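Local coordinates for protein mevalonate kinase, putative (Leishmania major, PDB 2HFS) that probably phosphorylates (R)-mevalonate with ATP to give (R)-5-phosphomevalonate, an early step of isoprenoid and sterol biosynthesis, as a member of the GHMP kinase family, at residues 133-136 / 137-140; 81-84 / 85-89. All coordinates share one frame; numbering follows the deposited sequence.

Interaction 1 of 2, residues 133-136 / 137-140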
loop_
_atom_site.group_PDB
_atom_site.type_symbol
_atom_site.label_atom_id
_atom_site.label_comp_id
_atom_site.label_asym_id
_atom_site.label_seq_id
_atom_site.Cartn_x
_atom_site.Cartn_y
_atom_site.Cartn_z
ATOM N N ASN A 133 -5.162 14.341 20.149
ATOM C CA ASN A 133 -5.029 15.324 19.063
ATOM C C ASN A 133 -3.739 15.123 18.261
ATOM O O ASN A 133 -3.003 16.082 17.997
ATOM C CB ASN A 133 -5.076 16.761 19.611
ATOM C CG ASN A 133 -6.395 17.095 20.290
ATOM O OD1 ASN A 133 -6.411 17.492 21.457
ATOM N ND2 ASN A 133 -7.498 16.950 19.565
ATOM N N LEU A 134 -3.465 13.874 17.882
ATOM C CA LEU A 134 -2.311 13.569 17.041
ATOM C C LEU A 134 -2.393 14.339 15.724
ATOM O O LEU A 134 -3.468 14.454 15.112
ATOM C CB LEU A 134 -2.229 12.063 16.759
ATOM C CG LEU A 134 -1.317 11.147 17.583
ATOM C CD1 LEU A 134 -1.119 11.590 19.047
ATOM C CD2 LEU A 134 -1.762 9.681 17.483
ATOM N N THR A 135 -1.253 14.881 15.315
ATOM C CA THR A 135 -1.113 15.469 14.000
ATOM C C THR A 135 -0.912 14.299 13.027
ATOM O O THR A 135 -0.719 13.154 13.453
ATOM C CB THR A 135 0.120 16.404 13.956
ATOM O OG1 THR A 135 1.303 15.619 14.102
ATOM C CG2 THR A 135 0.173 17.344 15.174
ATOM N N ASP A 136 -0.940 14.583 11.730
ATOM C CA ASP A 136 -0.704 13.560 10.713
ATOM C C ASP A 136 0.693 12.970 10.880
ATOM O O ASP A 136 0.893 11.752 10.820
ATOM C CB ASP A 136 -0.867 14.159 9.310
ATOM C CG ASP A 136 -2.319 14.256 8.873
ATOM O OD1 ASP A 136 -3.231 13.692 9.543
ATOM O OD2 ASP A 136 -2.642 14.867 7.837
ATOM N N GLU A 137 1.663 13.849 11.105
ATOM C CA GLU A 137 3.027 13.417 11.392
ATOM C C GLU A 137 3.067 12.424 12.554
ATOM O O GLU A 137 3.692 11.364 12.448
ATOM C CB GLU A 137 3.917 14.635 11.643
ATOM C CG GLU A 137 5.367 14.318 11.948
ATOM C CD GLU A 137 6.249 15.560 12.055
ATOM O OE1 GLU A 137 7.490 15.386 12.141
ATOM O OE2 GLU A 137 5.724 16.700 12.043
ATOM N N GLU A 138 2.379 12.765 13.646
ATOM C CA GLU A 138 2.296 11.928 14.846
ATOM C C GLU A 138 1.620 10.572 14.590
ATOM O O GLU A 138 2.102 9.515 15.049
ATOM C CB GLU A 138 1.614 12.716 15.983
ATOM C CG GLU A 138 2.586 13.579 16.791
ATOM C CD GLU A 138 1.948 14.708 17.592
ATOM O OE1 GLU A 138 0.694 14.816 17.680
ATOM O OE2 GLU A 138 2.727 15.532 18.134
ATOM N N VAL A 139 0.514 10.590 13.846
ATOM C CA VAL A 139 -0.158 9.348 13.419
ATOM C C VAL A 139 0.783 8.469 12.582
ATOM O O VAL A 139 0.902 7.261 12.831
ATOM C CB VAL A 139 -1.452 9.664 12.602
ATOM C CG1 VAL A 139 -2.042 8.388 12.006
ATOM C CG2 VAL A 139 -2.473 10.346 13.501
ATOM N N ASN A 140 1.448 9.089 11.607
ATOM C CA ASN A 140 2.393 8.400 10.714
ATOM C C ASN A 140 3.551 7.708 11.446
ATOM O O ASN A 140 3.887 6.572 11.130
ATOM C CB ASN A 140 2.899 9.352 9.621
ATOM C CG ASN A 140 3.528 8.624 8.441
ATOM O OD1 ASN A 140 3.169 7.486 8.118
ATOM N ND2 ASN A 140 4.464 9.293 7.776
HETATM O O HOH W 1 3.840 16.939 14.525
#
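Thr135 OG1 is gripped by two partners: it accepts from Glu138 N at 3.1 Å and lies 2.9 Å from water 1. With the return bond from Thr135 N to Glu138 OE1, also 3.1 Å, the first of these makes a capping box, in which Thr135 is the N-cap of helix 136-146. The threonine hydroxyl stands between the backbone N and the carbonyl carbon (chi1 67°), which turns it in over the first turn, where it caps the Glu138 amide N-H. Glu138 reaches back toward the loop with its chain extended beyond CG. Its carboxylate receives the Thr135 N-H from above its own plane, 41° out of it, yet the N-H points fairly straight at the oxygen (162°). Thr135 CG2 lies against the same carboxylate, 3.6 Å from OE1, while Leu134 CG rests on the aliphatic part of Glu138, on CB. Leu134 CB also meets CG2 of Val139, a buried side chain that also packs on Val120 and Arg124 of helix 114-130. Regular helical bonding then takes over, with Thr135 O accepting from Val139 N and Asp136 O from Asn140 N. Asp136 makes a salt bridge to Arg124 of helix 114-130, and the Asn140 amide bonds to Asn159 and Thr160 of helix 157-164. At the solvent side, water 1 donates to Glu137 OE2 at 3.1 Å and so links that carboxylate to the threonine hydroxyl.

Interaction 2 of 2, residues 81-84 / 85-89; sequences AHQL and VLDHL
Gln83 folds over the Asp87 carboxylate one helical turn further on, its CG 3.6 Å from Asp87 OD2 and its NE2 donating to Asp87 OD1 at 3.0 Å. This is an i to i+4 side-chain bridge on helix 70-88, laid beside the backbone bond from Asp87 N to Gln83 O, so the same two residues are tied twice. Gln83 leaves the backbone with CG anti to its N (chi1 -169°), and a bend at chi2 then brings the amide NE2 within reach of Asp87. The acceptor lies close to the amide plane of Gln83, but NE2 comes to OD1 from above the carboxylate, 49° out of its plane, and the N-H to oxygen line is bent to 147°. Backbone bonds of the same spacing join Ala81 to Val85, His82 to Leu86 and Leu84 to His88. The Leu86 side chain lies against the preceding turn, with CG 3.3 Å from His82 O and CD1 near Gln83 OE1, while Val85 CG2 covers Ala81 O. These side chains sort by face. The Gln83 and Asp87 pair is exposed, whereas His82 is buried, its NE2 bonded to Asp118 and its ring meeting that of Phe122. Helix 70-88 crosses between strands 58-62 and 97-103 in a beta-alpha-beta unit, and Val85 and Leu86 press on helix 114-130, with Val85 also reaching Ser142 of helix 136-146.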
loop_
_atom_site.group_PDB
_atom_site.type_symbol
_atom_site.label_atom_id
_atom_site.label_comp_id
_atom_site.label_asym_id
_atom_site.label_seq_id
_atom_site.Cartn_x
_atom_site.Cartn_y
_atom_site.Cartn_z
ATOM N N ALA A 81 2.008 -5.703 16.583
ATOM C CA ALA A 81 1.809 -4.383 15.984
ATOM C C ALA A 81 0.955 -3.477 16.873
ATOM O O ALA A 81 1.331 -2.344 17.177
ATOM C CB ALA A 81 1.155 -4.534 14.595
ATOM N N HIS A 82 -0.198 -3.986 17.288
ATOM C CA HIS A 82 -1.110 -3.216 18.128
ATOM C C HIS A 82 -0.483 -2.851 19.475
ATOM O O HIS A 82 -0.693 -1.743 19.987
ATOM C CB HIS A 82 -2.407 -3.977 18.343
ATOM C CG HIS A 82 -3.282 -4.015 17.136
ATOM N ND1 HIS A 82 -4.378 -4.839 17.042
ATOM C CD2 HIS A 82 -3.222 -3.329 15.969
ATOM C CE1 HIS A 82 -4.964 -4.655 15.873
ATOM N NE2 HIS A 82 -4.281 -3.741 15.203
ATOM N N GLN A 83 0.273 -3.781 20.053
ATOM C CA GLN A 83 0.903 -3.533 21.337
ATOM C C GLN A 83 1.976 -2.456 21.201
ATOM O O GLN A 83 2.134 -1.616 22.082
ATOM C CB GLN A 83 1.451 -4.824 21.967
ATOM C CG GLN A 83 1.876 -4.639 23.430
ATOM C CD GLN A 83 0.721 -4.169 24.302
ATOM O OE1 GLN A 83 -0.310 -4.830 24.372
ATOM N NE2 GLN A 83 0.890 -3.026 24.957
ATOM N N LEU A 84 2.686 -2.468 20.078
ATOM C CA LEU A 84 3.686 -1.435 19.782
ATOM C C LEU A 84 3.082 -0.038 19.782
ATOM O O LEU A 84 3.667 0.917 20.319
ATOM C CB LEU A 84 4.324 -1.722 18.435
ATOM C CG LEU A 84 5.469 -2.739 18.589
ATOM C CD1 LEU A 84 5.973 -3.183 17.251
ATOM C CD2 LEU A 84 6.594 -2.120 19.418
ATOM N N VAL A 85 1.902 0.070 19.168
ATOM C CA VAL A 85 1.171 1.338 19.101
ATOM C C VAL A 85 0.669 1.757 20.489
ATOM O O VAL A 85 0.816 2.917 20.884
ATOM C CB VAL A 85 0.007 1.258 18.091
ATOM C CG1 VAL A 85 -0.869 2.549 18.120
ATOM C CG2 VAL A 85 0.557 0.984 16.682
ATOM N N LEU A 86 0.075 0.822 21.226
ATOM C CA LEU A 86 -0.378 1.132 22.580
ATOM C C LEU A 86 0.772 1.653 23.442
ATOM O O LEU A 86 0.632 2.696 24.095
ATOM C CB LEU A 86 -1.022 -0.089 23.242
ATOM C CG LEU A 86 -2.352 -0.507 22.618
ATOM C CD1 LEU A 86 -2.845 -1.872 23.145
ATOM C CD2 LEU A 86 -3.380 0.537 22.880
ATOM N N ASP A 87 1.893 0.937 23.430
ATOM C CA ASP A 87 3.095 1.348 24.193
ATOM C C ASP A 87 3.598 2.723 23.746
ATOM O O ASP A 87 3.933 3.564 24.576
ATOM C CB ASP A 87 4.211 0.310 24.071
ATOM C CG ASP A 87 3.853 -1.027 24.716
ATOM O OD1 ASP A 87 3.039 -1.043 25.666
ATOM O OD2 ASP A 87 4.332 -2.113 24.324
ATOM N N HIS A 88 3.636 2.948 22.435
ATOM C CA HIS A 88 4.087 4.219 21.877
ATOM C C HIS A 88 3.204 5.371 22.324
ATOM O O HIS A 88 3.688 6.464 22.599
ATOM C CB HIS A 88 4.113 4.150 20.347
ATOM C CG HIS A 88 4.464 5.447 19.687
ATOM N ND1 HIS A 88 5.747 5.954 19.669
ATOM C CD2 HIS A 88 3.697 6.337 19.015
ATOM C CE1 HIS A 88 5.753 7.098 19.006
ATOM N NE2 HIS A 88 4.520 7.359 18.613
ATOM N N LEU A 89 1.907 5.110 22.406
ATOM C CA LEU A 89 0.938 6.134 22.791
ATOM C C LEU A 89 0.686 6.198 24.299
ATOM O O LEU A 89 -0.172 6.964 24.763
ATOM C CB LEU A 89 -0.357 5.922 22.006
ATOM C CG LEU A 89 -0.114 6.184 20.514
ATOM C CD1 LEU A 89 -1.382 6.021 19.707
ATOM C CD2 LEU A 89 0.491 7.583 20.312
#

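Overall arrangement
Both interactions are local, and both belong to the helical part of the GHMP kinase N-terminal family region, with centres about 14 Å apart. Interaction 1 is a surface contact at the start of a helix, where side chains of Thr135 and Glu138 bond to each other's backbone N-H and a water joins two side chains. Interaction 2 is partly buried and lies in the last turns of its helix; there the main chain bonds to itself and a single side-chain bridge is added on the outer face. Helix 114-130 is their common neighbour, packing on residues of both. They also touch directly: Leu134 CD2 lies 4.2 Å from Leu89 CD2, an apolar meeting of two loop residues.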